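Local coordinates for putative uncharacterized protein (Bacteroides vulgatus, PDB 4F7A) that probably binds mucin O-glycans at the outer membrane, as a SusD/RagB-family nutrient-binding lipoprotein with a TPR-like fold, at residues V233-S244 and T327-W338. Numbering follows the deposited sequence.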
ATOM      1  N   VAL A 233      -1.110  19.568   1.118  1.00 14.51           N
ATOM      2  CA  VAL A 233      -0.847  18.147   0.976  1.00 12.73           C
ATOM      3  C   VAL A 233       0.649  17.992   0.715  1.00 13.87           C
ATOM      4  O   VAL A 233       1.357  18.976   0.458  1.00 14.67           O
ATOM      5  CB  VAL A 233      -1.668  17.508  -0.169  1.00 11.67           C
ATOM      6  CG1 VAL A 233      -3.197  17.545   0.133  1.00 12.24           C
ATOM      7  CG2 VAL A 233      -1.375  18.183  -1.534  1.00 10.41           C
ATOM      8  N   ILE A 234       1.135  16.765   0.812  1.00 13.61           N
ATOM      9  CA  ILE A 234       2.562  16.504   0.657  1.00 13.00           C
ATOM     10  C   ILE A 234       2.965  16.704  -0.797  1.00 13.06           C
ATOM     11  O   ILE A 234       2.379  16.104  -1.694  1.00 12.99           O
ATOM     12  CB  ILE A 234       2.919  15.089   1.166  1.00 14.14           C
ATOM     13  CG1 ILE A 234       2.597  14.983   2.671  1.00 16.50           C
ATOM     14  CG2 ILE A 234       4.430  14.800   0.940  1.00 11.03           C
ATOM     15  CD1 ILE A 234       2.636  13.582   3.194  1.00 20.27           C
ATOM     16  N   GLU A 235       3.962  17.568  -1.022  1.00 12.34           N
ATOM     17  CA  GLU A 235       4.444  17.912  -2.366  1.00 12.10           C
ATOM     18  C   GLU A 235       5.932  17.655  -2.583  1.00 13.46           C
ATOM     19  O   GLU A 235       6.362  17.519  -3.724  1.00 14.68           O
ATOM     20  CB  GLU A 235       4.155  19.398  -2.636  1.00 15.97           C
ATOM     21  CG  GLU A 235       2.656  19.663  -2.738  1.00 14.23           C
ATOM     22  CD  GLU A 235       2.305  21.105  -3.044  1.00 20.78           C
ATOM     23  OE1 GLU A 235       3.212  21.932  -3.175  1.00 18.16           O
ATOM     24  OE2 GLU A 235       1.103  21.412  -3.164  1.00 19.36           O
ATOM     25  N   SER A 236       6.689  17.591  -1.490  1.00 13.49           N
ATOM     26  CA  SER A 236       8.136  17.354  -1.533  0.50 15.04           C
ATOM     27  C   SER A 236       8.477  16.014  -0.913  1.00 13.06           C
ATOM     28  O   SER A 236       7.946  15.672   0.139  1.00 13.86           O
ATOM     29  CB  SER A 236       8.875  18.443  -0.736  0.50 15.97           C
ATOM     30  OG  SER A 236      10.243  18.095  -0.579  0.50 16.94           O
ATOM     31  N   SER A 237       9.416  15.284  -1.528  1.00 13.51           N
ATOM     32  CA  SER A 237       9.820  13.956  -1.004  1.00 14.62           C
ATOM     33  C   SER A 237      10.430  14.032   0.388  1.00 15.08           C
ATOM     34  O   SER A 237      10.366  13.073   1.148  1.00 16.16           O
ATOM     35  CB  SER A 237      10.781  13.257  -1.960  1.00 13.35           C
ATOM     36  OG  SER A 237      10.130  13.021  -3.203  1.00 14.38           O
ATOM     37  N   ASP A 238      10.976  15.200   0.740  1.00 16.24           N
ATOM     38  CA  ASP A 238      11.539  15.381   2.076  0.67 16.83           C
ATOM     39  C   ASP A 238      10.463  15.241   3.157  1.00 16.62           C
ATOM     40  O   ASP A 238      10.783  15.014   4.307  1.00 14.86           O
ATOM     41  CB  ASP A 238      12.253  16.729   2.186  0.67 20.03           C
ATOM     42  CG  ASP A 238      13.497  16.807   1.318  0.67 24.16           C
ATOM     43  OD1 ASP A 238      14.111  15.756   1.033  0.67 29.43           O
ATOM     44  OD2 ASP A 238      13.855  17.928   0.910  0.67 35.99           O
ATOM     45  N   GLU A 239       9.193  15.339   2.769  1.00 15.69           N
ATOM     46  CA  GLU A 239       8.064  15.241   3.712  1.00 13.73           C
ATOM     47  C   GLU A 239       7.293  13.912   3.598  1.00 14.18           C
ATOM     48  O   GLU A 239       6.186  13.770   4.115  1.00 12.83           O
ATOM     49  CB  GLU A 239       7.124  16.453   3.539  1.00 15.66           C
ATOM     50  CG  GLU A 239       7.844  17.785   3.833  1.00 16.95           C
ATOM     51  CD  GLU A 239       6.919  18.977   4.056  1.00 22.12           C
ATOM     52  OE1 GLU A 239       5.741  18.953   3.656  1.00 18.24           O
ATOM     53  OE2 GLU A 239       7.407  19.976   4.605  1.00 22.46           O
ATOM     54  N   ASN A 240       7.881  12.934   2.921  1.00 12.05           N
ATOM     55  CA  ASN A 240       7.204  11.646   2.729  1.00 11.84           C
ATOM     56  C   ASN A 240       6.905  11.038   4.113  1.00 12.78           C
ATOM     57  O   ASN A 240       7.717  11.133   5.022  1.00 12.89           O
ATOM     58  CB  ASN A 240       8.110  10.683   1.948  1.00 12.70           C
ATOM     59  CG  ASN A 240       8.124  10.952   0.475  1.00 13.57           C
ATOM     60  OD1 ASN A 240       7.410  11.842  -0.010  1.00 13.85           O
ATOM     61  ND2 ASN A 240       8.963  10.200  -0.258  1.00 13.02           N
ATOM     62  N   ILE A 241       5.731  10.438   4.259  1.00 12.73           N
ATOM     63  CA  ILE A 241       5.402   9.704   5.478  1.00 12.84           C
ATOM     64  C   ILE A 241       6.133   8.369   5.392  1.00 13.95           C
ATOM     65  O   ILE A 241       5.931   7.595   4.451  1.00 12.05           O
ATOM     66  CB  ILE A 241       3.890   9.468   5.630  1.00 13.20           C
ATOM     67  CG1 ILE A 241       3.115  10.806   5.505  1.00 14.65           C
ATOM     68  CG2 ILE A 241       3.578   8.738   6.958  1.00 11.84           C
ATOM     69  CD1 ILE A 241       3.584  11.975   6.433  1.00 15.32           C
ATOM     70  N   GLN A 242       6.973   8.114   6.389  1.00 11.83           N
ATOM     71  CA  GLN A 242       7.810   6.928   6.420  1.00 12.43           C
ATOM     72  C   GLN A 242       8.204   6.658   7.859  1.00 12.03           C
ATOM     73  O   GLN A 242       8.444   7.582   8.624  1.00 12.27           O
ATOM     74  CB  GLN A 242       9.058   7.117   5.567  1.00 11.21           C
ATOM     75  CG  GLN A 242       9.865   8.362   5.846  1.00 14.52           C
ATOM     76  CD  GLN A 242      10.954   8.566   4.811  1.00 16.82           C
ATOM     77  OE1 GLN A 242      10.862   8.065   3.708  1.00 18.04           O
ATOM     78  NE2 GLN A 242      11.983   9.304   5.170  1.00 12.66           N
ATOM     79  N   ILE A 243       8.240   5.389   8.212  1.00 13.29           N
ATOM     80  CA  ILE A 243       8.428   4.970   9.602  1.00 13.76           C
ATOM     81  C   ILE A 243       9.886   4.736   9.959  1.00 14.17           C
ATOM     82  O   ILE A 243      10.594   3.993   9.262  1.00 14.02           O
ATOM     83  CB  ILE A 243       7.661   3.691   9.916  1.00 13.78           C
ATOM     84  CG1 ILE A 243       6.162   3.872   9.631  1.00 15.40           C
ATOM     85  CG2 ILE A 243       7.919   3.265  11.414  1.00 10.54           C
ATOM     86  CD1 ILE A 243       5.435   4.984  10.439  1.00 11.49           C
ATOM     87  N   SER A 244      10.310   5.339  11.059  1.00 15.92           N
ATOM     88  CA  SER A 244      11.654   5.120  11.601  1.00 17.76           C
ATOM     89  C   SER A 244      11.767   5.610  13.023  1.00 19.47           C
ATOM     90  O   SER A 244      10.999   6.470  13.473  1.00 18.19           O
ATOM     91  CB  SER A 244      12.733   5.798  10.737  1.00 19.17           C
ATOM     92  OG  SER A 244      12.631   7.223  10.782  1.00 18.02           O
ATOM     93  N   THR A 327      16.592   1.820   6.906  1.00 16.82           N
ATOM     94  CA  THR A 327      15.841   2.598   5.909  1.00 14.03           C
ATOM     95  C   THR A 327      14.406   2.882   6.416  1.00 13.44           C
ATOM     96  O   THR A 327      13.679   1.947   6.717  1.00 12.04           O
ATOM     97  CB  THR A 327      15.743   1.827   4.579  1.00 14.57           C
ATOM     98  OG1 THR A 327      17.070   1.609   4.060  1.00 14.72           O
ATOM     99  CG2 THR A 327      14.898   2.601   3.566  1.00 12.32           C
ATOM    100  N   PRO A 328      13.990   4.168   6.490  1.00 12.81           N
ATOM    101  CA  PRO A 328      12.587   4.382   6.892  1.00 14.37           C
ATOM    102  C   PRO A 328      11.620   3.640   5.944  1.00 12.50           C
ATOM    103  O   PRO A 328      11.886   3.557   4.743  1.00 16.19           O
ATOM    104  CB  PRO A 328      12.417   5.906   6.773  1.00 16.47           C
ATOM    105  CG  PRO A 328      13.776   6.463   6.954  1.00 15.43           C
ATOM    106  CD  PRO A 328      14.689   5.447   6.265  1.00 16.29           C
ATOM    107  N   ALA A 329      10.542   3.085   6.487  1.00 12.38           N
ATOM    108  CA  ALA A 329       9.554   2.356   5.708  1.00 12.39           C
ATOM    109  C   ALA A 329       8.530   3.318   5.133  1.00 12.51           C
ATOM    110  O   ALA A 329       7.696   3.854   5.863  1.00 11.53           O
ATOM    111  CB  ALA A 329       8.832   1.304   6.593  1.00 13.94           C
ATOM    112  N   VAL A 330       8.581   3.522   3.827  1.00 13.02           N
ATOM    113  CA  VAL A 330       7.702   4.471   3.158  1.00 12.66           C
ATOM    114  C   VAL A 330       6.235   4.020   3.209  1.00 13.06           C
ATOM    115  O   VAL A 330       5.932   2.841   2.952  1.00 11.92           O
ATOM    116  CB  VAL A 330       8.138   4.648   1.701  1.00 14.62           C
ATOM    117  CG1 VAL A 330       7.172   5.512   0.971  1.00 18.35           C
ATOM    118  CG2 VAL A 330       9.573   5.254   1.661  1.00 17.79           C
ATOM    119  N   LEU A 331       5.350   4.953   3.571  1.00 11.80           N
ATOM    120  CA  LEU A 331       3.893   4.721   3.667  1.00 13.00           C
ATOM    121  C   LEU A 331       3.078   5.592   2.713  1.00 12.31           C
ATOM    122  O   LEU A 331       2.062   5.135   2.179  1.00 13.65           O
ATOM    123  CB  LEU A 331       3.383   4.958   5.097  1.00 12.24           C
ATOM    124  CG  LEU A 331       3.877   3.942   6.138  1.00 14.11           C
ATOM    125  CD1 LEU A 331       3.341   4.311   7.506  1.00 12.87           C
ATOM    126  CD2 LEU A 331       3.489   2.518   5.733  1.00 12.50           C
ATOM    127  N   LEU A 332       3.486   6.845   2.543  1.00 12.64           N
ATOM    128  CA  LEU A 332       2.745   7.800   1.702  1.00 12.90           C
ATOM    129  C   LEU A 332       3.699   8.898   1.189  1.00 13.32           C
ATOM    130  O   LEU A 332       4.261   9.647   1.974  1.00 14.57           O
ATOM    131  CB  LEU A 332       1.582   8.401   2.501  1.00 12.70           C
ATOM    132  CG  LEU A 332       0.499   9.119   1.697  1.00 15.40           C
ATOM    133  CD1 LEU A 332      -0.801   9.185   2.486  1.00 16.02           C
ATOM    134  CD2 LEU A 332       0.963  10.495   1.280  1.00 17.42           C
ATOM    135  N   THR A 333       3.853   8.990  -0.129  1.00 10.25           N
ATOM    136  CA  THR A 333       4.855   9.842  -0.727  1.00  9.46           C
ATOM    137  C   THR A 333       4.212  11.056  -1.369  1.00 10.77           C
ATOM    138  O   THR A 333       3.028  11.039  -1.743  1.00 11.25           O
ATOM    139  CB  THR A 333       5.676   9.079  -1.800  1.00 11.65           C
ATOM    140  OG1 THR A 333       4.821   8.695  -2.887  1.00 11.15           O
ATOM    141  CG2 THR A 333       6.370   7.824  -1.187  1.00 10.69           C
ATOM    142  N   ALA A 334       5.029  12.096  -1.502  1.00 11.57           N
ATOM    143  CA  ALA A 334       4.742  13.241  -2.325  1.00 11.30           C
ATOM    144  C   ALA A 334       4.420  12.823  -3.773  1.00 11.07           C
ATOM    145  O   ALA A 334       3.470  13.324  -4.384  1.00 12.50           O
ATOM    146  CB  ALA A 334       5.965  14.183  -2.291  1.00 10.42           C
ATOM    147  N   ALA A 335       5.200  11.903  -4.328  1.00 10.61           N
ATOM    148  CA  ALA A 335       4.975  11.464  -5.711  1.00 11.39           C
ATOM    149  C   ALA A 335       3.558  10.891  -5.847  1.00 10.97           C
ATOM    150  O   ALA A 335       2.799  11.303  -6.729  1.00 11.13           O
ATOM    151  CB  ALA A 335       6.051  10.415  -6.158  1.00  7.53           C
ATOM    152  N   GLU A 336       3.196   9.967  -4.969  1.00 10.30           N
ATOM    153  CA  GLU A 336       1.828   9.412  -4.958  1.00 10.66           C
ATOM    154  C   GLU A 336       0.792  10.534  -4.876  1.00 10.81           C
ATOM    155  O   GLU A 336      -0.223  10.511  -5.560  1.00 10.41           O
ATOM    156  CB  GLU A 336       1.640   8.434  -3.782  1.00 10.28           C
ATOM    157  CG  GLU A 336       0.189   7.970  -3.668  1.00 16.71           C
ATOM    158  CD  GLU A 336      -0.155   7.194  -2.420  1.00 15.67           C
ATOM    159  OE1 GLU A 336       0.755   6.853  -1.630  1.00 19.53           O
ATOM    160  OE2 GLU A 336      -1.365   6.919  -2.247  1.00 15.83           O
ATOM    161  N   THR A 337       1.040  11.511  -4.024  1.00 10.78           N
ATOM    162  CA  THR A 337       0.091  12.603  -3.838  1.00 10.12           C
ATOM    163  C   THR A 337      -0.117  13.392  -5.160  1.00 10.22           C
ATOM    164  O   THR A 337      -1.243  13.736  -5.525  1.00 12.01           O
ATOM    165  CB  THR A 337       0.497  13.499  -2.644  1.00 12.43           C
ATOM    166  OG1 THR A 337       0.604  12.675  -1.461  1.00 13.46           O
ATOM    167  CG2 THR A 337      -0.547  14.604  -2.403  1.00  9.65           C
ATOM    168  N   TRP A 338       0.958  13.634  -5.892  1.00 10.70           N
ATOM    169  CA  TRP A 338       0.848  14.268  -7.214  1.00 11.00           C
ATOM    170  C   TRP A 338       0.036  13.409  -8.210  1.00  9.88           C
ATOM    171  O   TRP A 338      -0.742  13.945  -9.005  1.00 11.80           O
ATOM    172  CB  TRP A 338       2.224  14.590  -7.787  1.00 12.02           C
ATOM    173  CG  TRP A 338       2.862  15.826  -7.192  1.00 13.99           C
ATOM    174  CD1 TRP A 338       3.946  15.867  -6.394  1.00 13.28           C
ATOM    175  CD2 TRP A 338       2.417  17.182  -7.332  1.00 11.22           C
ATOM    176  NE1 TRP A 338       4.217  17.156  -6.021  1.00 15.33           N
ATOM    177  CE2 TRP A 338       3.294  17.985  -6.591  1.00 15.87           C
ATOM    178  CE3 TRP A 338       1.357  17.792  -8.004  1.00 12.91           C
ATOM    179  CZ2 TRP A 338       3.156  19.377  -6.516  1.00 15.33           C
ATOM    180  CZ3 TRP A 338       1.235  19.167  -7.956  1.00 13.06           C
ATOM    181  CH2 TRP A 338       2.126  19.944  -7.224  1.00 16.60           C
TER
HETATM  182  O   HOH W   1       8.017  11.217  -3.316  1.00 11.15           O
HETATM  183  O   HOH W   2      12.838   5.913   3.200  1.00 19.56           O
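The W338 indole meets E235 by its edge: NE1 donates to E235 O at 3.2 Å, the oxygen lying 10° out of the ring plane and NE1 sitting on a carbonyl lone pair. E235 CG packs against CZ2 farther along, while its carboxylate pairs with R341, also the cation-pi partner of W338. N240 offers its flat amide to the start of helix 334-346. OD1 accepts from A334 N at 2.8 Å, nearly straight (173°) although the donor stands above the carbonyl plane, and ND2 rests 3.6 Å from T333 CG2. T333 is the N-cap; its OG1, held between backbone N and carbonyl carbon (chi1 64°), accepts from E336 N. A leucine at N240 would probably leave A334 N without its acceptor. Next to this cap, strands 241-243 and 329-332 pair antiparallel through a classic beta bulge: L331 N and L332 N both reach I241 O from the same face, at 2.8 and 3.2 Å. I243 CG1 meets L331 CD1 at 3.6 Å, and I234 CG2 packs on A334 CB. Backbone pairing fixes the ribbon, while N240, T333 and, for A335 N, a water on S237 OG satisfy the first-turn N-H groups, joining ribbon to helix in the TPR-like fold.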